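Local atomic coordinates of sensor protein (Geobacter sulfurreducens PCA, PDB entry 2R78), a protein that probably serves as a sensor histidine kinase, transferring phosphate from ATP to a protein histidine, and is represented here by its PAS domain. Residues R14-F17 against E18-D22; L52-W56 against G57-R61. One frame throughout, in Å; residues are numbered along the deposited sequence.

Interaction 1. Residues R14-F17 against E18-D22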
ATOM      1  N   ARG B  14      -9.994   1.418   0.430  1.00 12.97           N
ATOM      2  CA  ARG B  14     -10.189   2.805  -0.038  1.00 13.95           C
ATOM      3  C   ARG B  14      -9.238   3.744   0.700  1.00 13.75           C
ATOM      4  O   ARG B  14      -8.703   4.691   0.127  1.00 13.78           O
ATOM      5  CB  ARG B  14     -11.655   3.213   0.130  1.00 13.78           C
ATOM      6  CG  ARG B  14     -12.598   2.332  -0.679  1.00 14.41           C
ATOM      7  CD  ARG B  14     -13.977   2.977  -0.831  1.00 15.93           C
ATOM      8  NE  ARG B  14     -14.583   3.146   0.491  1.00 14.33           N
ATOM      9  CZ  ARG B  14     -15.231   2.196   1.165  1.00 16.57           C
ATOM     10  NH1 ARG B  14     -15.435   0.982   0.641  1.00 16.96           N
ATOM     11  NH2 ARG B  14     -15.696   2.482   2.381  1.00 15.63           N
ATOM     12  N   ALA B  15      -9.016   3.454   1.983  1.00 13.57           N
ATOM     13  CA  ALA B  15      -8.074   4.241   2.779  1.00 13.49           C
ATOM     14  C   ALA B  15      -6.623   4.071   2.294  1.00 13.31           C
ATOM     15  O   ALA B  15      -5.874   5.055   2.093  1.00 13.75           O
ATOM     16  CB  ALA B  15      -8.189   3.861   4.280  1.00 13.84           C
ATOM     17  N   LEU B  16      -6.228   2.819   2.106  1.00 14.18           N
ATOM     18  CA  LEU B  16      -4.847   2.522   1.708  1.00 15.05           C
ATOM     19  C   LEU B  16      -4.568   3.090   0.302  1.00 14.46           C
ATOM     20  O   LEU B  16      -3.493   3.649   0.040  1.00 15.55           O
ATOM     21  CB  LEU B  16      -4.640   1.009   1.760  1.00 15.72           C
ATOM     22  CG  LEU B  16      -3.252   0.461   1.510  1.00 17.06           C
ATOM     23  CD1 LEU B  16      -2.190   1.172   2.388  1.00 18.67           C
ATOM     24  CD2 LEU B  16      -3.243  -1.068   1.724  1.00 18.68           C
ATOM     25  N   PHE B  17      -5.536   2.936  -0.595  1.00 13.58           N
ATOM     26  CA  PHE B  17      -5.416   3.485  -1.955  1.00 14.86           C
ATOM     27  C   PHE B  17      -5.197   5.007  -1.893  1.00 14.81           C
ATOM     28  O   PHE B  17      -4.250   5.534  -2.483  1.00 15.22           O
ATOM     29  CB  PHE B  17      -6.664   3.136  -2.745  1.00 15.07           C
ATOM     30  CG  PHE B  17      -6.563   3.415  -4.209  1.00 15.86           C
ATOM     31  CD1 PHE B  17      -5.958   2.468  -5.057  1.00 16.76           C
ATOM     32  CD2 PHE B  17      -7.096   4.562  -4.759  1.00 15.25           C
ATOM     33  CE1 PHE B  17      -5.882   2.685  -6.407  1.00 17.04           C
ATOM     34  CE2 PHE B  17      -7.028   4.770  -6.169  1.00 17.46           C
ATOM     35  CZ  PHE B  17      -6.436   3.841  -6.960  1.00 16.93           C
ATOM     36  N   GLU B  18      -6.060   5.704  -1.153  1.00 15.30           N
ATOM     37  CA  GLU B  18      -5.914   7.150  -0.978  1.00 16.47           C
ATOM     38  C   GLU B  18      -4.565   7.547  -0.347  1.00 16.78           C
ATOM     39  O   GLU B  18      -3.919   8.496  -0.810  1.00 18.11           O
ATOM     40  CB  GLU B  18      -7.057   7.719  -0.119  1.00 16.50           C
ATOM     41  CG  GLU B  18      -6.842   9.177   0.138  1.00 18.27           C
ATOM     42  CD  GLU B  18      -7.975   9.877   0.843  1.00 21.29           C
ATOM     43  OE1 GLU B  18      -8.959   9.204   1.217  1.00 25.59           O
ATOM     44  OE2 GLU B  18      -7.848  11.126   1.031  1.00 28.96           O
ATOM     45  N   HIS B  19      -4.168   6.833   0.709  1.00 16.43           N
ATOM     46  CA  HIS B  19      -3.082   7.324   1.586  1.00 17.18           C
ATOM     47  C   HIS B  19      -1.695   6.708   1.342  1.00 17.59           C
ATOM     48  O   HIS B  19      -0.699   7.141   1.932  1.00 18.66           O
ATOM     49  CB  HIS B  19      -3.487   7.165   3.034  1.00 17.29           C
ATOM     50  CG  HIS B  19      -4.656   8.007   3.434  1.00 19.92           C
ATOM     51  ND1 HIS B  19      -4.636   9.385   3.374  1.00 21.82           N
ATOM     52  CD2 HIS B  19      -5.878   7.664   3.910  1.00 23.35           C
ATOM     53  CE1 HIS B  19      -5.803   9.851   3.784  1.00 23.25           C
ATOM     54  NE2 HIS B  19      -6.564   8.833   4.139  1.00 23.82           N
ATOM     55  N   ALA B  20      -1.621   5.686   0.498  1.00 17.73           N
ATOM     56  CA  ALA B  20      -0.357   4.985   0.268  1.00 18.53           C
ATOM     57  C   ALA B  20       0.663   6.003  -0.258  1.00 19.40           C
ATOM     58  O   ALA B  20       0.314   6.891  -1.006  1.00 18.49           O
ATOM     59  CB  ALA B  20      -0.566   3.813  -0.720  1.00 18.48           C
ATOM     60  N   ILE B  21       1.918   5.900   0.182  1.00 21.95           N
ATOM     61  CA  ILE B  21       3.002   6.728  -0.403  1.00 22.22           C
ATOM     62  C   ILE B  21       3.456   6.101  -1.742  1.00 22.25           C
ATOM     63  O   ILE B  21       3.783   6.801  -2.714  1.00 23.40           O
ATOM     64  CB  ILE B  21       4.200   6.850   0.562  1.00 23.44           C
ATOM     65  CG1 ILE B  21       3.793   7.584   1.842  1.00 25.46           C
ATOM     66  CG2 ILE B  21       5.350   7.604  -0.099  1.00 24.38           C
ATOM     67  CD1 ILE B  21       3.367   6.659   2.931  1.00 27.02           C
ATOM     68  N   ASP B  22       3.444   4.780  -1.798  1.00 21.71           N
ATOM     69  CA  ASP B  22       3.678   4.091  -3.062  1.00 21.35           C
ATOM     70  C   ASP B  22       2.521   4.307  -4.040  1.00 19.73           C
ATOM     71  O   ASP B  22       1.364   4.514  -3.645  1.00 18.71           O
ATOM     72  CB  ASP B  22       3.869   2.608  -2.861  1.00 21.69           C
ATOM     73  CG  ASP B  22       5.215   2.258  -2.260  1.00 23.94           C
ATOM     74  OD1 ASP B  22       6.171   3.086  -2.262  1.00 26.81           O
ATOM     75  OD2 ASP B  22       5.314   1.112  -1.817  1.00 28.42           O
TER
HETATM   76  O   HOH W   1     -10.051   6.875   1.584  1.00 25.32           O
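Glu18, His19 and Ala20 reach back one turn to Arg14, Ala15 and Leu16 through the final backbone hydrogen bonds of helix 6-19. Glu18 N meets Arg14 O at 3.1 Å, nearly straight at 165°, and His19 N follows at 2.8 Å from Ala15 O. Ala20 N is again 2.8 Å from Leu16 O, but the bond is bent to 132° at hydrogen, and Ala20 is the first residue to leave helical backbone angles. Its CB sits 3.0 Å from Leu16 O, and the methyl also touches Leu16 CD1, 4.4 Å away. The imidazole of His19 leans back over the preceding turn, with CD2 3.2 Å from Ala15 O, while Glu18 CG lies 3.8 Å above the centre of the His19 ring. With CG of Glu18 opposite its backbone N (chi1 176°) and the chain extended beyond, OE1 accepts a 2.6 Å hydrogen bond from a water that also donates weakly to Arg14 O; a long, charged chain suits this exposed place. Farther out, the His19 ring stacks on His102 of the second subunit, and the Arg14 guanidinium bonds to Asn11 of its own chain and to Gln9 of the second subunit. Asn37, between strand 33-36 and helix 38-44, bonds to Phe17 O and Asp22 O, while Asp22 pairs with Arg114 of strand 109-115 and Arg114 of the second subunit, joining the helix end to sheet and dimer.

Interaction 2. Residues L52-W56 against G57-R61. With ACT (acetate ion), chain G.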
ATOM      1  N   LEU B  52      -6.011   7.680 -16.967  1.00 27.22           N
ATOM      2  CA  LEU B  52      -6.960   6.670 -17.398  1.00 27.80           C
ATOM      3  C   LEU B  52      -7.215   6.617 -18.917  1.00 27.64           C
ATOM      4  O   LEU B  52      -7.984   5.782 -19.392  1.00 29.21           O
ATOM      5  CB  LEU B  52      -8.281   6.834 -16.612  1.00 27.89           C
ATOM      6  CG  LEU B  52      -8.127   6.566 -15.102  1.00 28.30           C
ATOM      7  CD1 LEU B  52      -9.457   6.762 -14.375  1.00 29.20           C
ATOM      8  CD2 LEU B  52      -7.565   5.182 -14.786  1.00 28.26           C
ATOM      9  N   ALA B  53      -6.542   7.476 -19.669  1.00 27.05           N
ATOM     10  CA  ALA B  53      -6.537   7.353 -21.126  1.00 26.93           C
ATOM     11  C   ALA B  53      -5.352   6.512 -21.597  1.00 26.71           C
ATOM     12  O   ALA B  53      -5.238   6.202 -22.793  1.00 27.50           O
ATOM     13  CB  ALA B  53      -6.499   8.726 -21.770  1.00 27.20           C
ATOM     14  N   LEU B  54      -4.481   6.136 -20.663  1.00 25.43           N
ATOM     15  CA  LEU B  54      -3.277   5.364 -20.994  1.00 24.83           C
ATOM     16  C   LEU B  54      -3.530   3.863 -20.970  1.00 23.16           C
ATOM     17  O   LEU B  54      -4.400   3.323 -20.240  1.00 21.86           O
ATOM     18  CB  LEU B  54      -2.128   5.692 -20.034  1.00 25.39           C
ATOM     19  CG  LEU B  54      -1.459   7.076 -20.021  1.00 26.18           C
ATOM     20  CD1 LEU B  54      -0.584   7.273 -18.803  1.00 29.18           C
ATOM     21  CD2 LEU B  54      -0.623   7.278 -21.285  1.00 28.92           C
ATOM     22  N   ASP B  55      -2.732   3.189 -21.776  1.00 21.09           N
ATOM     23  CA  ASP B  55      -2.634   1.765 -21.757  1.00 20.80           C
ATOM     24  C   ASP B  55      -1.228   1.351 -21.331  1.00 18.61           C
ATOM     25  O   ASP B  55      -0.239   2.093 -21.526  1.00 17.03           O
ATOM     26  CB  ASP B  55      -2.915   1.209 -23.123  1.00 21.37           C
ATOM     27  CG  ASP B  55      -4.347   1.468 -23.565  1.00 24.65           C
ATOM     28  OD1 ASP B  55      -5.263   1.406 -22.706  1.00 28.37           O
ATOM     29  OD2 ASP B  55      -4.516   1.761 -24.759  1.00 26.38           O
ATOM     30  N   TRP B  56      -1.195   0.156 -20.754  1.00 17.14           N
ATOM     31  CA  TRP B  56      -0.005  -0.495 -20.271  1.00 16.60           C
ATOM     32  C   TRP B  56       1.049  -0.463 -21.343  1.00 16.11           C
ATOM     33  O   TRP B  56       0.783  -0.866 -22.473  1.00 17.01           O
ATOM     34  CB  TRP B  56      -0.328  -1.936 -19.935  1.00 17.82           C
ATOM     35  CG  TRP B  56       0.765  -2.826 -19.495  1.00 16.76           C
ATOM     36  CD1 TRP B  56       1.189  -3.939 -20.128  1.00 17.50           C
ATOM     37  CD2 TRP B  56       1.430  -2.813 -18.219  1.00 16.10           C
ATOM     38  NE1 TRP B  56       2.113  -4.589 -19.372  1.00 18.80           N
ATOM     39  CE2 TRP B  56       2.288  -3.922 -18.187  1.00 16.79           C
ATOM     40  CE3 TRP B  56       1.382  -1.966 -17.107  1.00 17.40           C
ATOM     41  CZ2 TRP B  56       3.102  -4.213 -17.078  1.00 17.86           C
ATOM     42  CZ3 TRP B  56       2.224  -2.220 -16.041  1.00 17.96           C
ATOM     43  CH2 TRP B  56       3.050  -3.352 -16.018  1.00 17.29           C
ATOM     44  N   GLY B  57       2.218   0.074 -20.975  1.00 15.09           N
ATOM     45  CA  GLY B  57       3.370   0.088 -21.868  1.00 14.63           C
ATOM     46  C   GLY B  57       3.746   1.449 -22.485  1.00 14.86           C
ATOM     47  O   GLY B  57       4.874   1.701 -22.836  1.00 15.42           O
ATOM     48  N   VAL B  58       2.784   2.341 -22.559  1.00 14.69           N
ATOM     49  CA  VAL B  58       3.014   3.642 -23.169  1.00 14.65           C
ATOM     50  C   VAL B  58       4.013   4.466 -22.340  1.00 14.50           C
ATOM     51  O   VAL B  58       4.997   4.969 -22.863  1.00 14.74           O
ATOM     52  CB  VAL B  58       1.669   4.378 -23.286  1.00 15.64           C
ATOM     53  CG1 VAL B  58       1.886   5.838 -23.719  1.00 18.04           C
ATOM     54  CG2 VAL B  58       0.735   3.614 -24.266  1.00 14.90           C
ATOM     55  N   LEU B  59       3.802   4.534 -21.022  1.00 13.53           N
ATOM     56  CA  LEU B  59       4.678   5.351 -20.181  1.00 13.97           C
ATOM     57  C   LEU B  59       6.093   4.816 -20.201  1.00 12.96           C
ATOM     58  O   LEU B  59       7.025   5.592 -20.152  1.00 14.83           O
ATOM     59  CB  LEU B  59       4.230   5.399 -18.718  1.00 13.92           C
ATOM     60  CG  LEU B  59       3.049   6.339 -18.472  1.00 16.94           C
ATOM     61  CD1 LEU B  59       2.433   6.040 -17.121  1.00 17.80           C
ATOM     62  CD2 LEU B  59       3.504   7.778 -18.521  1.00 20.18           C
ATOM     63  N   SER B  60       6.254   3.490 -20.187  1.00 13.07           N
ATOM     64  CA  SER B  60       7.607   2.896 -20.124  1.00 12.75           C
ATOM     65  C   SER B  60       8.193   2.516 -21.504  1.00 13.49           C
ATOM     66  O   SER B  60       9.217   1.802 -21.609  1.00 12.70           O
ATOM     67  CB  SER B  60       7.616   1.688 -19.180  1.00 12.59           C
ATOM     68  OG  SER B  60       6.945   0.561 -19.702  1.00 13.76           O
ATOM     69  N   ARG B  61       7.557   3.021 -22.565  1.00 13.44           N
ATOM     70  CA  ARG B  61       8.038   2.754 -23.934  1.00 13.80           C
ATOM     71  C   ARG B  61       8.220   1.239 -24.196  1.00 14.61           C
ATOM     72  O   ARG B  61       9.289   0.792 -24.634  1.00 15.42           O
ATOM     73  CB  ARG B  61       9.288   3.540 -24.212  1.00 13.55           C
ATOM     74  CG  ARG B  61       9.040   5.020 -24.220  1.00 13.47           C
ATOM     75  CD  ARG B  61      10.276   5.821 -24.637  1.00 15.80           C
ATOM     76  NE  ARG B  61       9.911   7.235 -24.651  1.00 17.34           N
ATOM     77  CZ  ARG B  61      10.775   8.254 -24.598  1.00 18.29           C
ATOM     78  NH1 ARG B  61      12.088   8.057 -24.590  1.00 18.41           N
ATOM     79  NH2 ARG B  61      10.302   9.493 -24.572  1.00 18.75           N
TER
HETATM   80  C   ACT G   3       3.760   1.170 -18.209  1.00 16.82           C
HETATM   81  O   ACT G   3       2.527   1.407 -18.306  1.00 17.60           O
HETATM   82  OXT ACT G   3       4.438   1.302 -19.273  1.00 15.25           O
HETATM   83  CH3 ACT G   3       4.379   0.741 -16.887  1.00 19.63           C
HETATM   84  O   HOH W   2       1.425   3.469 -19.809  1.00 15.66           O
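Two consecutive beta turns in the loop between helices 48-51 and 67-76 of this PAS fold, a type II turn from Asp55 to Val58 and a type I turn from Val58 to Arg61, present their amides to an acetate ion. The first is closed by Val58 N donating to Asp55 O at 3.2 Å and 167°. Gly57 fills its third position because, at this positive phi, a beta carbon would strike Trp56 O. Outside the turn, Leu54 spreads its two methyls over the following residues: CD1 meets Leu59 CD1 at 3.7 Å, the side chains crossing at about a right angle, and CD2 touches Val58 CG1 at 3.8 Å. Branched aliphatics thus pack the flank of the loop, where Tyr46 also touches both leucines.

Gly57 N points almost straight at acetate O, 3.0 Å away at 176°. The other oxygen, OXT, accepts hydrogen bonds from Ser60 N at 3.0 Å and Ser60 OG at 2.6 Å; a chi1 of 72° sets the hydroxyl between backbone N and carbonyl carbon, close enough to the amide for both to reach one oxygen. A water donates to Asp55 O and acetate O and accepts from Leu59 N, tying both turns to the ion. On the apolar side, Trp56 CZ3 is 3.8 Å from acetate CH3, while its NE1 bonds to Ser71 of helix 67-76. Putting an alanine at Trp56 would probably open a gap beside that methyl and leave Ser71 without its indole partner.

Tyr33 OH also bonds to the acetate, and Arg85 bonds to Ser60 OG. The ion probably comes from the crystallisation liquor, but backbone amides and hydroxyls at its carboxylate and an indole near its methyl are consistent with a pocket able to hold a small carboxylate.

From the N terminus, helix 6-19 ends in interaction 1, whose chain then passes into strand 23-27. After strand 33-36 and the short helices 38-44 and 48-51 comes interaction 2, in the loop that leads to helix 67-76. The two are in series, each a local contact within one continuous stretch, so they neither nest nor cross. The centres of interactions 1 and 2 lie about 22 Å apart on opposite sides of the chain's centre, and their nearest atoms about 8 Å. Interaction 1 belongs to the dimer side, joining the N-terminal helix to strand 109-115 and the second subunit; interaction 2 stays within its own chain, where Trp56 packs against strands 23-27 and 33-36 and helix 67-76.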